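Long-range contacts in kappa-carrageenase (PDB 5OCR), which probably hydrolyses the algal polysaccharide kappa-carrageenan, this chain being the glycoside hydrolase family 16 part of a longer secreted protein: residues A[66-72]-A[272-278]; A[102-106]-A[118-122]. All blocks are in the same frame, centred on the assembly; numbering follows the deposited sequence. Where two conformers were deposited one is given.

Contact 1 of 2, residues A[66-72]-A[272-278]; sequences GIAELTM and PTSMYVD. With MG (magnesium ion), chain F.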
ATOM      1  N   GLY A  66      18.625  -3.764  10.258  1.00 23.76           N
ATOM      2  CA  GLY A  66      18.427  -3.915   8.836  1.00 23.03           C
ATOM      3  C   GLY A  66      16.969  -3.967   8.486  1.00 22.53           C
ATOM      4  O   GLY A  66      16.671  -4.083   7.283  1.00 23.61           O
ATOM      5  N   ILE A  67      16.077  -3.828   9.482  1.00 20.52           N
ATOM      6  CA  ILE A  67      14.602  -4.056   9.198  1.00 20.44           C
ATOM      7  C   ILE A  67      13.761  -2.895   9.731  1.00 19.97           C
ATOM      8  O   ILE A  67      13.883  -2.496  10.889  1.00 21.72           O
ATOM      9  CB  ILE A  67      14.135  -5.352   9.923  1.00 21.40           C
ATOM     10  CG1 ILE A  67      14.984  -6.580   9.451  1.00 22.27           C
ATOM     11  CG2 ILE A  67      12.585  -5.659   9.716  1.00 20.69           C
ATOM     12  CD1 ILE A  67      14.728  -7.119   8.041  1.00 25.11           C
ATOM     13  N   ALA A  68      12.950  -2.304   8.851  1.00 19.80           N
ATOM     14  CA  ALA A  68      12.044  -1.247   9.309  1.00 19.06           C
ATOM     15  C   ALA A  68      10.820  -1.876   9.822  1.00 19.45           C
ATOM     16  O   ALA A  68      10.300  -2.798   9.194  1.00 20.10           O
ATOM     17  CB  ALA A  68      11.693  -0.356   8.150  1.00 18.83           C
ATOM     18  N   GLU A  69      10.277  -1.265  10.889  1.00 19.29           N
ATOM     19  CA  GLU A  69       9.053  -1.778  11.552  1.00 20.83           C
ATOM     20  C   GLU A  69       7.978  -0.682  11.528  1.00 20.90           C
ATOM     21  O   GLU A  69       8.284   0.437  11.985  1.00 21.20           O
ATOM     22  CB  GLU A  69       9.402  -2.192  13.012  1.00 22.26           C
ATOM     23  CG  GLU A  69       8.159  -2.664  13.791  1.00 23.74           C
ATOM     24  CD  GLU A  69       8.418  -3.236  15.175  1.00 30.98           C
ATOM     25  OE1 GLU A  69       9.561  -3.194  15.620  1.00 35.03           O
ATOM     26  OE2 GLU A  69       7.459  -3.781  15.808  1.00 32.80           O
ATOM     27  N   LEU A  70       6.791  -0.917  10.966  1.00 20.15           N
ATOM     28  CA  LEU A  70       5.753   0.082  10.925  0.50 19.88           C
ATOM     29  C   LEU A  70       4.617  -0.489  11.798  1.00 19.85           C
ATOM     30  O   LEU A  70       4.207  -1.622  11.612  1.00 19.81           O
ATOM     31  CB  LEU A  70       5.299   0.316   9.455  0.50 19.20           C
ATOM     32  CG  LEU A  70       6.385   0.872   8.528  0.50 18.77           C
ATOM     33  CD1 LEU A  70       7.317  -0.206   7.994  0.50 18.65           C
ATOM     34  CD2 LEU A  70       5.735   1.545   7.313  0.50 18.95           C
ATOM     35  N   THR A  71       4.120   0.309  12.739  1.00 19.50           N
ATOM     36  CA  THR A  71       3.261  -0.224  13.799  1.00 21.49           C
ATOM     37  C   THR A  71       1.917   0.492  13.871  1.00 21.09           C
ATOM     38  O   THR A  71       1.880   1.765  13.804  1.00 22.01           O
ATOM     39  CB  THR A  71       4.005  -0.071  15.174  1.00 21.97           C
ATOM     40  OG1 THR A  71       5.255  -0.773  15.075  1.00 22.80           O
ATOM     41  CG2 THR A  71       3.230  -0.710  16.344  1.00 21.87           C
ATOM     42  N   MET A  72       0.854  -0.276  14.021  1.00 20.74           N
ATOM     43  CA  MET A  72      -0.505   0.258  14.320  1.00 20.31           C
ATOM     44  C   MET A  72      -0.683   0.296  15.836  1.00 20.51           C
ATOM     45  O   MET A  72      -0.516  -0.724  16.486  1.00 20.80           O
ATOM     46  CB  MET A  72      -1.546  -0.693  13.701  1.00 20.65           C
ATOM     47  CG  MET A  72      -3.002  -0.202  13.905  1.00 21.18           C
ATOM     48  SD  MET A  72      -3.341   1.268  12.953  1.00 21.22           S
ATOM     49  CE  MET A  72      -3.171   0.612  11.239  1.00 21.39           C
ATOM     50  N   PRO A 272      -0.415  -3.342  20.119  1.00 28.02           N
ATOM     51  CA  PRO A 272       0.085  -2.916  18.791  1.00 24.90           C
ATOM     52  C   PRO A 272       0.447  -4.122  17.914  1.00 25.42           C
ATOM     53  O   PRO A 272       0.739  -5.245  18.449  1.00 25.13           O
ATOM     54  CB  PRO A 272       1.322  -2.084  19.131  1.00 26.94           C
ATOM     55  CG  PRO A 272       1.783  -2.631  20.502  1.00 27.43           C
ATOM     56  CD  PRO A 272       0.480  -2.882  21.210  1.00 28.82           C
ATOM     57  N   THR A 273       0.441  -3.909  16.591  1.00 22.38           N
ATOM     58  CA  THR A 273       0.908  -4.975  15.719  1.00 22.26           C
ATOM     59  C   THR A 273       1.735  -4.291  14.633  1.00 22.02           C
ATOM     60  O   THR A 273       1.555  -3.050  14.394  1.00 20.80           O
ATOM     61  CB  THR A 273      -0.300  -5.747  15.134  1.00 22.00           C
ATOM     62  OG1 THR A 273       0.217  -6.929  14.473  1.00 22.28           O
ATOM     63  CG2 THR A 273      -1.135  -4.931  14.084  1.00 21.85           C
ATOM     64  N   SER A 274       2.667  -5.041  14.001  1.00 21.28           N
ATOM     65  CA  SER A 274       3.632  -4.393  13.138  1.00 21.59           C
ATOM     66  C   SER A 274       3.792  -5.166  11.850  1.00 21.03           C
ATOM     67  O   SER A 274       3.651  -6.381  11.852  1.00 23.37           O
ATOM     68  CB  SER A 274       4.981  -4.389  13.814  1.00 22.61           C
ATOM     69  OG  SER A 274       4.950  -3.616  15.024  0.50 24.04           O
ATOM     70  N   MET A 275       3.996  -4.421  10.741  1.00 20.19           N
ATOM     71  CA  MET A 275       4.637  -4.984   9.515  1.00 19.28           C
ATOM     72  C   MET A 275       6.128  -4.689   9.516  1.00 19.69           C
ATOM     73  O   MET A 275       6.579  -3.755  10.174  1.00 19.52           O
ATOM     74  CB  MET A 275       3.996  -4.462   8.182  1.00 18.72           C
ATOM     75  CG  MET A 275       4.173  -2.935   8.052  1.00 18.90           C
ATOM     76  SD  MET A 275       3.354  -2.287   6.588  1.00 19.35           S
ATOM     77  CE  MET A 275       4.427  -2.848   5.279  1.00 20.06           C
ATOM     78  N   TYR A 276       6.883  -5.438   8.719  1.00 17.68           N
ATOM     79  CA  TYR A 276       8.348  -5.272   8.678  1.00 18.80           C
ATOM     80  C   TYR A 276       8.804  -5.197   7.237  1.00 18.77           C
ATOM     81  O   TYR A 276       8.314  -5.971   6.341  1.00 19.73           O
ATOM     82  CB  TYR A 276       9.019  -6.532   9.313  1.00 19.13           C
ATOM     83  CG  TYR A 276       8.610  -6.652  10.742  1.00 21.34           C
ATOM     84  CD1 TYR A 276       9.356  -5.980  11.731  1.00 22.95           C
ATOM     85  CD2 TYR A 276       7.494  -7.414  11.124  1.00 22.16           C
ATOM     86  CE1 TYR A 276       8.955  -6.080  13.097  1.00 25.02           C
ATOM     87  CE2 TYR A 276       7.085  -7.493  12.485  1.00 26.12           C
ATOM     88  CZ  TYR A 276       7.835  -6.817  13.428  1.00 26.78           C
ATOM     89  OH  TYR A 276       7.477  -6.946  14.738  1.00 31.35           O
ATOM     90  N   VAL A 277       9.766  -4.332   6.966  1.00 18.37           N
ATOM     91  CA  VAL A 277      10.256  -4.194   5.614  1.00 18.45           C
ATOM     92  C   VAL A 277      11.804  -4.308   5.650  1.00 18.58           C
ATOM     93  O   VAL A 277      12.482  -3.488   6.329  1.00 18.53           O
ATOM     94  CB  VAL A 277       9.872  -2.809   5.051  1.00 18.01           C
ATOM     95  CG1 VAL A 277      10.342  -2.705   3.598  1.00 18.61           C
ATOM     96  CG2 VAL A 277       8.351  -2.503   5.129  1.00 19.13           C
ATOM     97  N   ASP A 278      12.359  -5.248   4.880  1.00 17.99           N
ATOM     98  CA  ASP A 278      13.796  -5.395   4.802  1.00 19.27           C
ATOM     99  C   ASP A 278      14.362  -4.423   3.807  1.00 18.16           C
ATOM    100  O   ASP A 278      15.438  -3.865   4.054  1.00 19.56           O
ATOM    101  CB  ASP A 278      14.096  -6.880   4.425  1.00 20.50           C
ATOM    102  CG  ASP A 278      15.616  -7.261   4.530  1.00 24.44           C
ATOM    103  OD1 ASP A 278      16.390  -6.549   5.156  1.00 24.34           O
ATOM    104  OD2 ASP A 278      15.998  -8.229   3.872  1.00 29.25           O
TER
HETATM  105 MG    MG F 402      17.469  -4.296   5.231  1.00 17.94          MG
HETATM  106  O   HOH W   1      19.781  -4.792   5.680  1.00 30.53           O
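In one of its two conformers, Leu70 meets Val277 on the tightly packed side of this strand pair, with CD1 of the leucine 3.8 Å from CG2 of the valine. Beside them, Leu70 CB lies 3.7 Å from Met275 CG, and Ala68 completes the apolar row. Phe91 and, from strand 233-241, Leu237 and Leu239 cover this face. Antiparallel backbone pairing holds the row in register, as in the bond from Ala68 N to Val277 O (2.8 Å). The pair belongs to a sheet of the family 16 beta-jellyroll. On the other side Ile67, Glu69 and Tyr276 are looser and partly exposed, whereas Thr71 and Ser274 beside them are buried. Glu69 is extended, CG anti to the backbone N (chi1 177°), and runs alongside the tyrosine in the same direction, CG 3.6 Å from Tyr276 CE1, with carboxylate and ring planes 38° apart. At its end OE2 accepts, through its anti lone pair, a 2.6 Å bond from Ser274 OG in one of the serine's two conformers. Replacing Glu69 with an alanine would probably leave the Ser274 hydroxyl without this acceptor and uncover one flank of the Tyr276 ring. A magnesium ion joins the ends of the two segments, bound by Gly66 O at 2.2 Å and by Asp278 through O and OD1, the latter at 2.5 Å; Glu30 O and a water also bind it, while Asp278 OD2 forms a salt bridge with Lys105.

Contact 2 of 2, residues A[102-106]-A[118-122]; sequences FEAKI and SFWLY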
ATOM      1  N   PHE A 102       9.422  -1.402  -9.163  1.00 17.27           N
ATOM      2  CA  PHE A 102       9.306  -1.100  -7.722  1.00 16.33           C
ATOM      3  C   PHE A 102       9.257  -2.392  -6.919  1.00 16.63           C
ATOM      4  O   PHE A 102       8.381  -3.258  -7.248  1.00 16.89           O
ATOM      5  CB  PHE A 102       8.030  -0.290  -7.466  1.00 16.49           C
ATOM      6  CG  PHE A 102       7.896   0.886  -8.417  1.00 16.00           C
ATOM      7  CD1 PHE A 102       8.332   2.148  -8.009  1.00 15.97           C
ATOM      8  CD2 PHE A 102       7.421   0.754  -9.727  1.00 16.50           C
ATOM      9  CE1 PHE A 102       8.358   3.210  -8.910  1.00 16.43           C
ATOM     10  CE2 PHE A 102       7.348   1.835 -10.612  1.00 16.49           C
ATOM     11  CZ  PHE A 102       7.828   3.090 -10.186  1.00 16.02           C
ATOM     12  N   GLU A 103      10.111  -2.557  -5.911  1.00 15.78           N
ATOM     13  CA  GLU A 103      10.130  -3.837  -5.200  1.00 16.27           C
ATOM     14  C   GLU A 103      10.341  -3.617  -3.734  1.00 17.04           C
ATOM     15  O   GLU A 103      11.136  -2.686  -3.382  1.00 17.23           O
ATOM     16  CB  GLU A 103      11.376  -4.594  -5.786  1.00 16.88           C
ATOM     17  CG  GLU A 103      11.428  -6.069  -5.264  1.00 17.57           C
ATOM     18  CD  GLU A 103      12.604  -6.859  -5.886  1.00 19.88           C
ATOM     19  OE1 GLU A 103      12.444  -7.262  -7.061  1.00 20.58           O
ATOM     20  OE2 GLU A 103      13.637  -7.040  -5.195  1.00 21.97           O
ATOM     21  N   ALA A 104       9.675  -4.403  -2.888  1.00 16.53           N
ATOM     22  CA  ALA A 104       9.902  -4.364  -1.463  1.00 16.86           C
ATOM     23  C   ALA A 104       9.840  -5.737  -0.911  1.00 17.29           C
ATOM     24  O   ALA A 104       9.133  -6.623  -1.431  1.00 18.18           O
ATOM     25  CB  ALA A 104       8.813  -3.427  -0.848  1.00 16.85           C
ATOM     26  N   LYS A 105      10.675  -5.952   0.089  1.00 17.03           N
ATOM     27  CA  LYS A 105      10.661  -7.257   0.816  1.00 16.90           C
ATOM     28  C   LYS A 105       9.986  -7.050   2.175  1.00 16.91           C
ATOM     29  O   LYS A 105      10.433  -6.225   3.036  1.00 17.34           O
ATOM     30  CB  LYS A 105      12.119  -7.819   0.901  1.00 18.47           C
ATOM     31  CG  LYS A 105      12.270  -9.109   1.802  1.00 19.42           C
ATOM     32  CD  LYS A 105      13.750  -9.485   1.682  1.00 22.07           C
ATOM     33  CE  LYS A 105      14.092 -10.554   2.667  1.00 25.88           C
ATOM     34  NZ  LYS A 105      15.577 -10.610   2.525  1.00 29.38           N
ATOM     35  N   ILE A 106       8.848  -7.710   2.326  1.00 16.04           N
ATOM     36  CA  ILE A 106       7.908  -7.371   3.415  1.00 16.83           C
ATOM     37  C   ILE A 106       7.426  -8.592   4.162  1.00 18.12           C
ATOM     38  O   ILE A 106       7.112  -9.665   3.524  1.00 18.60           O
ATOM     39  CB  ILE A 106       6.655  -6.637   2.799  1.00 17.20           C
ATOM     40  CG1 ILE A 106       7.032  -5.262   2.161  1.00 17.13           C
ATOM     41  CG2 ILE A 106       5.506  -6.510   3.905  1.00 16.34           C
ATOM     42  CD1 ILE A 106       5.916  -4.748   1.224  1.00 17.34           C
ATOM     43  N   SER A 118       0.916  -2.803   3.208  1.00 17.70           N
ATOM     44  CA  SER A 118       0.723  -2.424   1.799  0.50 18.47           C
ATOM     45  C   SER A 118       1.981  -1.801   1.234  1.00 17.76           C
ATOM     46  O   SER A 118       2.790  -1.149   1.968  1.00 18.54           O
ATOM     47  CB  SER A 118      -0.485  -1.484   1.619  0.50 18.59           C
ATOM     48  OG  SER A 118      -0.217  -0.186   2.127  0.50 19.44           O
ATOM     49  N   PHE A 119       2.224  -2.084  -0.061  1.00 16.81           N
ATOM     50  CA  PHE A 119       3.287  -1.364  -0.807  1.00 16.17           C
ATOM     51  C   PHE A 119       2.548  -0.801  -2.023  1.00 15.81           C
ATOM     52  O   PHE A 119       1.867  -1.553  -2.750  1.00 16.38           O
ATOM     53  CB  PHE A 119       4.317  -2.434  -1.245  1.00 16.32           C
ATOM     54  CG  PHE A 119       5.412  -1.920  -2.142  1.00 16.45           C
ATOM     55  CD1 PHE A 119       6.009  -0.603  -1.956  1.00 16.90           C
ATOM     56  CD2 PHE A 119       6.034  -2.807  -3.067  1.00 16.39           C
ATOM     57  CE1 PHE A 119       7.084  -0.236  -2.778  1.00 16.50           C
ATOM     58  CE2 PHE A 119       7.108  -2.401  -3.849  1.00 16.60           C
ATOM     59  CZ  PHE A 119       7.640  -1.102  -3.714  1.00 16.96           C
ATOM     60  N   TRP A 120       2.665   0.507  -2.281  1.00 16.04           N
ATOM     61  CA  TRP A 120       1.770   1.081  -3.289  1.00 15.82           C
ATOM     62  C   TRP A 120       2.306   2.406  -3.764  1.00 15.74           C
ATOM     63  O   TRP A 120       3.181   3.005  -3.108  1.00 15.86           O
ATOM     64  CB  TRP A 120       0.325   1.197  -2.737  1.00 16.09           C
ATOM     65  CG  TRP A 120       0.159   1.973  -1.451  1.00 17.28           C
ATOM     66  CD1 TRP A 120       0.703   1.680  -0.164  1.00 17.56           C
ATOM     67  CD2 TRP A 120      -0.621   3.194  -1.282  1.00 17.95           C
ATOM     68  NE1 TRP A 120       0.281   2.608   0.735  1.00 19.10           N
ATOM     69  CE2 TRP A 120      -0.485   3.582   0.111  1.00 18.38           C
ATOM     70  CE3 TRP A 120      -1.433   3.954  -2.128  1.00 18.25           C
ATOM     71  CZ2 TRP A 120      -1.187   4.697   0.653  1.00 18.80           C
ATOM     72  CZ3 TRP A 120      -2.059   5.144  -1.608  1.00 18.85           C
ATOM     73  CH2 TRP A 120      -1.969   5.493  -0.251  1.00 18.52           C
ATOM     74  N   LEU A 121       1.835   2.828  -4.928  1.00 16.30           N
ATOM     75  CA  LEU A 121       2.348   4.064  -5.603  1.00 16.96           C
ATOM     76  C   LEU A 121       1.113   4.930  -5.772  1.00 17.83           C
ATOM     77  O   LEU A 121       0.082   4.436  -6.184  1.00 17.35           O
ATOM     78  CB  LEU A 121       2.978   3.747  -6.993  1.00 17.73           C
ATOM     79  CG  LEU A 121       3.768   2.395  -7.017  1.00 18.59           C
ATOM     80  CD1 LEU A 121       4.180   2.024  -8.444  1.00 19.25           C
ATOM     81  CD2 LEU A 121       5.009   2.509  -6.123  1.00 17.85           C
ATOM     82  N   TYR A 122       1.159   6.258  -5.473  1.00 17.42           N
ATOM     83  CA  TYR A 122      -0.050   7.032  -5.677  1.00 18.77           C
ATOM     84  C   TYR A 122       0.328   8.477  -5.991  1.00 19.67           C
ATOM     85  O   TYR A 122       1.399   8.954  -5.594  1.00 20.23           O
ATOM     86  CB  TYR A 122      -1.041   6.985  -4.507  1.00 19.99           C
ATOM     87  CG  TYR A 122      -0.689   7.810  -3.299  1.00 20.94           C
ATOM     88  CD1 TYR A 122       0.382   7.447  -2.465  1.00 21.79           C
ATOM     89  CD2 TYR A 122      -1.449   8.903  -2.978  1.00 22.90           C
ATOM     90  CE1 TYR A 122       0.699   8.186  -1.318  1.00 23.14           C
ATOM     91  CE2 TYR A 122      -1.176   9.634  -1.842  1.00 24.44           C
ATOM     92  CZ  TYR A 122      -0.089   9.290  -1.029  1.00 24.23           C
ATOM     93  OH  TYR A 122       0.151  10.092   0.062  1.00 25.09           O
TER
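Phe119 reaches across from one strand to the backbone and side chains of the other, and its ring illustrates how two layers of a beta-sandwich interlock. Its course begins at CB, which sits 3.7 Å from Ile106 CD1. A chi1 of 174° sets CG anti to the backbone N and carries the ring across to Ala104, whose CB stands over the middle of one face, 3.6 Å from the centroid of the Phe119 ring and 13° off its normal, a CH-pi contact. CD2 is among the ring atoms nearest to that methyl. One step further, CE2 meets the main chain, 3.4 Å from Ala104 N, while Phe102 O lies at the ring edge. At the tip, CZ comes to 3.6 Å from Glu103 N, which is in the ring plane, and also touches Phe102 CB at 3.9 Å. The Phe102 ring too takes a methyl over a face, nearer the rim: Leu121 CD1 makes a CH-pi contact 3.8 Å from its centroid, and the other methyl, CD2, sits 3.8 Å from Phe102 CD1. All these residues are buried, and the side-chain contacts are apolar. The segments run nearly antiparallel, their axes 8.5 Å apart, so they face each other instead of pairing. Strand 100-107 is flanked by strands 200-207 and 273-285, strand 115-122 by strands 134-144 and 233-241, and Phe119 also packs on Val141, Val235, Leu237 and Val280.

Read from the N terminus, the chain first lays down 66-72, then 102-106, then 118-122, and only much later 272-278. Contact 2 therefore closes a short loop of eleven residues, and it lies wholly inside the loop of 199 residues that contact 1 closes; the two nest and do not cross. Contact 1 joins strands within a sheet, whereas contact 2 joins strands that face each other across the core. They meet where strand 273-285 runs beside strand 100-107: the salt bridge between Asp278 OD2 and Lys105 NZ, 2.8 Å, ties the magnesium end of contact 1 to the first strand of contact 2, and Met275 CE packs against Ile106 CG2.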